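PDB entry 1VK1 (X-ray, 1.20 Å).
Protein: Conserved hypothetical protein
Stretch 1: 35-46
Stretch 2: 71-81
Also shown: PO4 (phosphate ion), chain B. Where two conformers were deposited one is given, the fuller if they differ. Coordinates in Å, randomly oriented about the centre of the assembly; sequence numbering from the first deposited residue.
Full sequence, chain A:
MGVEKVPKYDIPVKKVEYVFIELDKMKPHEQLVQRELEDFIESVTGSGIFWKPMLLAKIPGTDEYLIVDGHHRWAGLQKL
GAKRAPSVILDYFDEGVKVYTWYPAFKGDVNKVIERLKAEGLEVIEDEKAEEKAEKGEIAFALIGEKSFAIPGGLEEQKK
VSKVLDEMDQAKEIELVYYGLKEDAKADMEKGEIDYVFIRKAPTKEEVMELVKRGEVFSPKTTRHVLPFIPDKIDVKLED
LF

Stretch 1 (35-46) RELEDFIESVTG
Stretch 2 71-81: HHRWAGLQKLG

How do the two stretches lie against each other? Stretch 1 is helical throughout, from Arg35 to Gly46, and stretch 2 forms a helix from His71. Their axes approach to 8.8 Å and cross at -63°, with the N-to-C directions 63° apart. The register is set by three CA-CA pairs: Leu37 with His72 at 5.1 Å, Phe40 with Arg73 at 6.5 Å and Ile41 with Gly76 at 5.6 Å. No hydrogen bond crosses the contact, which buries 577 Å² in total and rests on packing.

What does the start of stretch 2 do? His71 (chi1 m, chi2 83°) is out of reach of stretch 1 and binds phosphate: its N and ND1 donate to PO4 O4 at 2.9 and 2.8 Å. His72 (m, 85°) repeats the pattern on another oxygen, N and ND1 donating to PO4 O2 at 3.0 and 2.6 Å, while its CB points toward stretch 1. The ring therefore serves two partners: phosphate lies at its edge, and Glu36 (m, m, chi3 -51°) covers one face, with CB 3.7 Å from the ring centroid in a CH-pi contact. Leu37 N comes within 3.5 Å of His72 CD2.

How is Phe40 accommodated? Its ring (t, chi2 73°) lies against the backbone of stretch 2. Arg73 CA sits over one face, 3.8 Å from the centroid and 10° off the normal, in a CH-pi contact. Arg73 (m, t, m, chi4 -82°) starts sideways and its end leads away; the CA-to-CB bond of Trp74 (t, 82°) points away. Ala75 CB meets Leu37 CD1 at 4.0 Å, Leu37 being t, p.

Why does Gly76 matter? Phe40 CD2 and Ile41 CG1 lie 3.9 and 3.8 Å from Gly76 CA, and Leu37 CD1 lies 3.5 Å from Gly76 N. An ideal CB here would point toward stretch 1 and sit 2.4 Å from Phe40 CD2, a clash, so the bare backbone makes room for the ring. Beyond it, Leu77 (m, t) brings CG to 4.2 Å from Phe40 CZ, with Leu77 N at the ring edge.

What closes the contact? Extended Lys79 (all t) lays CD 3.8 Å from Ile41 CD1. Leu80 (m, t) packs CD2 against Ile41 CG2 at 4.0 Å and CD1 against Val44 CG1 at 3.8 Å; Ile41 is m, t, and Val44 is p. Thr45 (p) adds CG2, 3.9 Å from Leu80 CD2. Gly81 (phi/psi 88/18) is the first residue to leave helical angles, in a Schellman motif.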

ATOM      1  N   ARG A  35       0.375  -8.723   7.876  1.00 11.58           N
ATOM      2  CA  ARG A  35       0.222  -8.129   9.188  1.00 12.20           C
ATOM      3  C   ARG A  35      -0.864  -7.067   9.196  1.00 10.77           C
ATOM      4  O   ARG A  35      -1.633  -6.960  10.146  1.00 11.82           O
ATOM      5  CB  ARG A  35       1.544  -7.540   9.661  1.00 13.39           C
ATOM      6  CG  ARG A  35       1.499  -6.964  11.073  1.00 15.09           C
ATOM      7  CD  ARG A  35       2.865  -6.571  11.593  1.00 16.31           C
ATOM      8  NE  ARG A  35       3.832  -7.664  11.567  1.00 17.12           N
ATOM      9  CZ  ARG A  35       3.853  -8.687  12.402  1.00 17.96           C
ATOM     10  NH1 ARG A  35       2.962  -8.793  13.389  1.00 19.23           N
ATOM     11  NH2 ARG A  35       4.784  -9.617  12.282  1.00 18.59           N
ATOM     12  N   GLU A  36      -0.928  -6.266   8.140  1.00 11.39           N
ATOM     13  CA  GLU A  36      -1.944  -5.216   8.056  1.00 11.51           C
ATOM     14  C   GLU A  36      -3.365  -5.790   7.916  1.00 10.41           C
ATOM     15  O   GLU A  36      -4.318  -5.254   8.480  1.00 11.60           O
ATOM     16  CB  GLU A  36      -1.614  -4.248   6.913  0.60 14.21           C
ATOM     17  CG  GLU A  36      -0.605  -3.169   7.297  0.60 17.20           C
ATOM     18  CD  GLU A  36      -1.196  -2.167   8.259  0.60 21.54           C
ATOM     19  OE1 GLU A  36      -2.292  -1.636   7.970  0.60 25.72           O
ATOM     20  OE2 GLU A  36      -0.572  -1.912   9.304  0.60 27.95           O
ATOM     21  N   LEU A  37      -3.495  -6.884   7.178  1.00  9.89           N
ATOM     22  CA  LEU A  37      -4.768  -7.557   7.032  1.00 10.06           C
ATOM     23  C   LEU A  37      -5.241  -8.110   8.371  1.00  9.34           C
ATOM     24  O   LEU A  37      -6.380  -7.883   8.792  1.00  9.87           O
ATOM     25  CB  LEU A  37      -4.630  -8.681   6.010  1.00 10.27           C
ATOM     26  CG  LEU A  37      -5.879  -9.531   5.833  1.00 10.34           C
ATOM     27  CD1 LEU A  37      -7.050  -8.759   5.319  1.00 11.38           C
ATOM     28  CD2 LEU A  37      -5.587 -10.700   4.911  1.00 12.85           C
ATOM     29  N   GLU A  38      -4.355  -8.816   9.048  1.00  9.80           N
ATOM     30  CA  GLU A  38      -4.701  -9.437  10.322  1.00 10.99           C
ATOM     31  C   GLU A  38      -4.961  -8.402  11.403  1.00 11.59           C
ATOM     32  O   GLU A  38      -5.889  -8.554  12.189  1.00 11.60           O
ATOM     33  CB  GLU A  38      -3.605 -10.434  10.738  1.00 12.47           C
ATOM     34  CG  GLU A  38      -3.564 -11.637   9.798  1.00 15.69           C
ATOM     35  CD  GLU A  38      -2.534 -12.704  10.151  1.00 18.59           C
ATOM     36  OE1 GLU A  38      -1.745 -12.506  11.070  1.00 20.70           O
ATOM     37  OE2 GLU A  38      -2.531 -13.735   9.457  1.00 23.34           O
ATOM     38  N   ASP A  39      -4.177  -7.322  11.431  1.00 11.74           N
ATOM     39  CA  ASP A  39      -4.409  -6.263  12.381  1.00 12.11           C
ATOM     40  C   ASP A  39      -5.772  -5.586  12.169  1.00 11.29           C
ATOM     41  O   ASP A  39      -6.471  -5.291  13.148  1.00 12.14           O
ATOM     42  CB  ASP A  39      -3.288  -5.229  12.326  1.00 14.09           C
ATOM     43  CG  ASP A  39      -2.003  -5.694  13.012  1.00 16.69           C
ATOM     44  OD1 ASP A  39      -1.964  -6.776  13.631  1.00 18.03           O
ATOM     45  OD2 ASP A  39      -0.984  -5.002  12.974  1.00 19.93           O
ATOM     46  N   PHE A  40      -6.142  -5.318  10.914  1.00 10.25           N
ATOM     47  CA  PHE A  40      -7.441  -4.737  10.639  1.00 10.66           C
ATOM     48  C   PHE A  40      -8.548  -5.669  11.168  1.00 10.00           C
ATOM     49  O   PHE A  40      -9.497  -5.230  11.827  1.00  9.92           O
ATOM     50  CB  PHE A  40      -7.684  -4.463   9.152  1.00 10.59           C
ATOM     51  CG  PHE A  40      -9.127  -4.187   8.860  1.00 10.40           C
ATOM     52  CD1 PHE A  40      -9.705  -2.986   9.233  1.00 11.66           C
ATOM     53  CD2 PHE A  40      -9.931  -5.155   8.313  1.00 10.38           C
ATOM     54  CE1 PHE A  40     -11.062  -2.757   9.026  1.00 12.69           C
ATOM     55  CE2 PHE A  40     -11.287  -4.925   8.117  1.00 11.04           C
ATOM     56  CZ  PHE A  40     -11.842  -3.738   8.498  1.00 11.91           C
ATOM     57  N   ILE A  41      -8.443  -6.963  10.852  1.00  9.57           N
ATOM     58  CA  ILE A  41      -9.489  -7.904  11.271  1.00 10.02           C
ATOM     59  C   ILE A  41      -9.602  -7.922  12.797  1.00 10.36           C
ATOM     60  O   ILE A  41     -10.696  -7.891  13.340  1.00 11.40           O
ATOM     61  CB  ILE A  41      -9.229  -9.296  10.697  1.00 10.58           C
ATOM     62  CG1 ILE A  41      -9.464  -9.290   9.184  1.00 11.39           C
ATOM     63  CG2 ILE A  41     -10.103 -10.345  11.386  1.00 11.76           C
ATOM     64  CD1 ILE A  41      -8.954 -10.520   8.483  1.00 12.76           C
ATOM     65  N   GLU A  42      -8.465  -7.971  13.480  1.00 10.27           N
ATOM     66  CA  GLU A  42      -8.459  -7.940  14.943  1.00 11.18           C
ATOM     67  C   GLU A  42      -9.099  -6.673  15.494  1.00 11.45           C
ATOM     68  O   GLU A  42      -9.869  -6.731  16.456  1.00 11.75           O
ATOM     69  CB  GLU A  42      -7.035  -8.101  15.479  1.00 13.36           C
ATOM     70  CG  GLU A  42      -6.426  -9.475  15.334  1.00 19.86           C
ATOM     71  CD  GLU A  42      -5.109  -9.610  16.097  1.00 24.23           C
ATOM     72  OE1 GLU A  42      -4.684  -8.632  16.788  1.00 24.21           O
ATOM     73  OE2 GLU A  42      -4.482 -10.691  16.005  1.00 29.51           O
ATOM     74  N   SER A  43      -8.761  -5.521  14.914  1.00 10.96           N
ATOM     75  CA  SER A  43      -9.281  -4.242  15.393  1.00 11.44           C
ATOM     76  C   SER A  43     -10.796  -4.092  15.172  1.00 10.44           C
ATOM     77  O   SER A  43     -11.528  -3.655  16.069  1.00 11.36           O
ATOM     78  CB  SER A  43      -8.527  -3.102  14.733  1.00 12.03           C
ATOM     79  OG  SER A  43      -7.158  -3.138  15.094  1.00 16.15           O
ATOM     80  N   VAL A  44     -11.269  -4.414  13.986  1.00 10.03           N
ATOM     81  CA  VAL A  44     -12.667  -4.208  13.677  1.00  9.94           C
ATOM     82  C   VAL A  44     -13.536  -5.163  14.479  1.00 10.46           C
ATOM     83  O   VAL A  44     -14.606  -4.776  14.936  1.00 11.55           O
ATOM     84  CB  VAL A  44     -12.952  -4.231  12.137  1.00 10.98           C
ATOM     85  CG1 VAL A  44     -12.963  -5.655  11.576  1.00 10.61           C
ATOM     86  CG2 VAL A  44     -14.228  -3.547  11.837  1.00 11.87           C
ATOM     87  N   THR A  45     -13.080  -6.396  14.673  1.00 11.06           N
ATOM     88  CA  THR A  45     -13.856  -7.353  15.475  1.00 11.20           C
ATOM     89  C   THR A  45     -13.764  -7.031  16.958  1.00 12.27           C
ATOM     90  O   THR A  45     -14.752  -7.174  17.677  1.00 14.36           O
ATOM     91  CB  THR A  45     -13.445  -8.801  15.201  1.00 13.11           C
ATOM     92  OG1 THR A  45     -12.069  -8.989  15.469  1.00 15.29           O
ATOM     93  CG2 THR A  45     -13.656  -9.204  13.755  1.00 13.59           C
ATOM     94  N   GLY A  46     -12.612  -6.558  17.428  1.00 11.75           N
ATOM     95  CA  GLY A  46     -12.470  -6.219  18.836  1.00 12.27           C
ATOM     96  C   GLY A  46     -13.234  -4.976  19.245  1.00 11.93           C
ATOM     97  O   GLY A  46     -13.840  -4.938  20.323  1.00 13.94           O
ATOM     98  N   HIS A  71      -7.540  -1.215   0.774  1.00  7.86           N
ATOM     99  CA  HIS A  71      -7.391  -2.609   0.374  1.00  7.86           C
ATOM    100  C   HIS A  71      -7.493  -3.578   1.537  1.00  7.72           C
ATOM    101  O   HIS A  71      -8.148  -4.608   1.430  1.00  8.55           O
ATOM    102  CB  HIS A  71      -6.057  -2.847  -0.357  1.00  8.25           C
ATOM    103  CG  HIS A  71      -5.977  -2.193  -1.694  1.00  8.20           C
ATOM    104  ND1 HIS A  71      -5.631  -0.864  -1.862  1.00  8.87           N
ATOM    105  CD2 HIS A  71      -6.221  -2.678  -2.936  1.00  8.37           C
ATOM    106  CE1 HIS A  71      -5.662  -0.585  -3.160  1.00  8.80           C
ATOM    107  NE2 HIS A  71      -6.035  -1.656  -3.826  1.00  9.29           N
ATOM    108  N   HIS A  72      -6.839  -3.270   2.650  1.00  8.30           N
ATOM    109  CA  HIS A  72      -6.845  -4.176   3.787  1.00  8.78           C
ATOM    110  C   HIS A  72      -8.198  -4.214   4.464  1.00  8.49           C
ATOM    111  O   HIS A  72      -8.626  -5.286   4.929  1.00  9.72           O
ATOM    112  CB  HIS A  72      -5.702  -3.857   4.753  1.00  9.40           C
ATOM    113  CG  HIS A  72      -4.355  -4.075   4.147  1.00  9.40           C
ATOM    114  ND1 HIS A  72      -3.719  -3.124   3.384  1.00  9.68           N
ATOM    115  CD2 HIS A  72      -3.555  -5.160   4.147  1.00 10.47           C
ATOM    116  CE1 HIS A  72      -2.564  -3.624   2.968  1.00 10.70           C
ATOM    117  NE2 HIS A  72      -2.442  -4.853   3.419  1.00 11.59           N
ATOM    118  N   ARG A  73      -8.884  -3.074   4.506  1.00  8.45           N
ATOM    119  CA  ARG A  73     -10.256  -3.007   5.017  1.00  9.11           C
ATOM    120  C   ARG A  73     -11.231  -3.807   4.167  1.00  8.90           C
ATOM    121  O   ARG A  73     -12.012  -4.614   4.679  1.00  9.31           O
ATOM    122  CB  ARG A  73     -10.701  -1.538   5.118  1.00 10.62           C
ATOM    123  CG  ARG A  73      -9.839  -0.741   6.108  1.00 13.58           C
ATOM    124  CD  ARG A  73     -10.314   0.649   6.475  1.00 15.04           C
ATOM    125  NE  ARG A  73     -10.452   1.628   5.430  1.00 19.51           N
ATOM    126  CZ  ARG A  73      -9.469   2.386   4.897  1.00 17.94           C
ATOM    127  NH1 ARG A  73      -8.183   2.215   5.197  1.00 21.19           N
ATOM    128  NH2 ARG A  73      -9.802   3.287   4.015  1.00 20.53           N
ATOM    129  N   TRP A  74     -11.157  -3.640   2.850  1.00  8.64           N
ATOM    130  CA  TRP A  74     -11.986  -4.408   1.920  1.00  8.80           C
ATOM    131  C   TRP A  74     -11.723  -5.899   2.040  1.00  8.83           C
ATOM    132  O   TRP A  74     -12.657  -6.700   2.184  1.00  9.61           O
ATOM    133  CB  TRP A  74     -11.714  -3.914   0.480  1.00  9.59           C
ATOM    134  CG  TRP A  74     -12.138  -4.823  -0.618  1.00  8.91           C
ATOM    135  CD1 TRP A  74     -13.388  -4.963  -1.147  1.00  9.91           C
ATOM    136  CD2 TRP A  74     -11.278  -5.644  -1.406  1.00  9.60           C
ATOM    137  NE1 TRP A  74     -13.354  -5.864  -2.192  1.00 10.42           N
ATOM    138  CE2 TRP A  74     -12.068  -6.288  -2.368  1.00 10.29           C
ATOM    139  CE3 TRP A  74      -9.893  -5.897  -1.403  1.00 10.59           C
ATOM    140  CZ2 TRP A  74     -11.517  -7.169  -3.319  1.00 12.03           C
ATOM    141  CZ3 TRP A  74      -9.363  -6.768  -2.324  1.00 12.33           C
ATOM    142  CH2 TRP A  74     -10.171  -7.385  -3.270  1.00 12.78           C
ATOM    143  N   ALA A  75     -10.457  -6.286   2.017  1.00  8.64           N
ATOM    144  CA  ALA A  75     -10.112  -7.689   2.048  1.00  9.59           C
ATOM    145  C   ALA A  75     -10.469  -8.308   3.402  1.00  8.89           C
ATOM    146  O   ALA A  75     -10.919  -9.454   3.464  1.00 10.02           O
ATOM    147  CB  ALA A  75      -8.625  -7.883   1.736  1.00 10.11           C
ATOM    148  N   GLY A  76     -10.273  -7.560   4.488  1.00  8.78           N
ATOM    149  CA  GLY A  76     -10.633  -8.055   5.803  1.00  9.42           C
ATOM    150  C   GLY A  76     -12.129  -8.252   5.950  1.00  9.42           C
ATOM    151  O   GLY A  76     -12.586  -9.269   6.481  1.00 10.34           O
ATOM    152  N   LEU A  77     -12.901  -7.298   5.458  1.00  9.22           N
ATOM    153  CA  LEU A  77     -14.343  -7.424   5.484  1.00  9.69           C
ATOM    154  C   LEU A  77     -14.816  -8.603   4.639  1.00 10.15           C
ATOM    155  O   LEU A  77     -15.731  -9.323   5.042  1.00 11.32           O
ATOM    156  CB  LEU A  77     -15.008  -6.123   5.028  1.00  9.61           C
ATOM    157  CG  LEU A  77     -14.941  -4.944   6.003  1.00  9.28           C
ATOM    158  CD1 LEU A  77     -15.546  -3.730   5.352  1.00 10.60           C
ATOM    159  CD2 LEU A  77     -15.575  -5.246   7.378  1.00 10.52           C
ATOM    160  N   GLN A  78     -14.232  -8.791   3.466  1.00 10.17           N
ATOM    161  CA  GLN A  78     -14.587  -9.943   2.647  1.00 12.80           C
ATOM    162  C   GLN A  78     -14.267 -11.234   3.377  1.00 12.60           C
ATOM    163  O   GLN A  78     -15.089 -12.160   3.393  1.00 14.16           O
ATOM    164  CB  GLN A  78     -13.922  -9.902   1.261  1.00 13.46           C
ATOM    165  CG  GLN A  78     -14.573  -8.837   0.338  1.00 15.11           C
ATOM    166  CD  GLN A  78     -14.474  -9.137  -1.112  1.00 17.86           C
ATOM    167  OE1 GLN A  78     -15.440  -8.953  -1.880  1.00 17.76           O
ATOM    168  NE2 GLN A  78     -13.323  -9.538  -1.522  1.00 17.09           N
ATOM    169  N   LYS A  79     -13.104 -11.300   4.015  1.00 11.82           N
ATOM    170  CA  LYS A  79     -12.708 -12.508   4.760  1.00 12.95           C
ATOM    171  C   LYS A  79     -13.683 -12.794   5.899  1.00 12.76           C
ATOM    172  O   LYS A  79     -13.980 -13.970   6.195  1.00 14.70           O
ATOM    173  CB  LYS A  79     -11.297 -12.362   5.284  1.00 13.57           C
ATOM    174  CG  LYS A  79     -10.762 -13.588   5.953  1.00 17.74           C
ATOM    175  CD  LYS A  79      -9.278 -13.510   6.090  1.00 19.90           C
ATOM    176  CE  LYS A  79      -8.752 -14.680   6.899  1.00 22.41           C
ATOM    177  NZ  LYS A  79      -7.270 -14.681   6.955  1.00 23.67           N
ATOM    178  N   LEU A  80     -14.199 -11.743   6.532  1.00 12.05           N
ATOM    179  CA  LEU A  80     -15.163 -11.886   7.626  1.00 12.38           C
ATOM    180  C   LEU A  80     -16.576 -12.238   7.151  1.00 13.03           C
ATOM    181  O   LEU A  80     -17.447 -12.557   7.967  1.00 14.78           O
ATOM    182  CB  LEU A  80     -15.222 -10.597   8.434  1.00 11.97           C
ATOM    183  CG  LEU A  80     -13.993 -10.335   9.310  1.00 12.52           C
ATOM    184  CD1 LEU A  80     -13.975  -8.905   9.816  1.00 13.56           C
ATOM    185  CD2 LEU A  80     -13.929 -11.308  10.473  1.00 14.17           C
ATOM    186  N   GLY A  81     -16.816 -12.170   5.853  1.00 12.56           N
ATOM    187  CA  GLY A  81     -18.121 -12.472   5.277  1.00 13.78           C
ATOM    188  C   GLY A  81     -19.081 -11.293   5.191  1.00 12.89           C
ATOM    189  O   GLY A  81     -20.268 -11.497   4.997  1.00 14.38           O
TER
HETATM  190  P   PO4 B 301      -4.284   0.023   1.495  1.00 14.39           P
HETATM  191  O1  PO4 B 301      -3.273  -0.936   0.638  1.00 14.94           O
HETATM  192  O2  PO4 B 301      -4.967  -0.943   2.546  1.00 13.41           O
HETATM  193  O3  PO4 B 301      -3.457   1.060   2.171  1.00 15.29           O
HETATM  194  O4  PO4 B 301      -5.314   0.603   0.546  1.00  8.85           O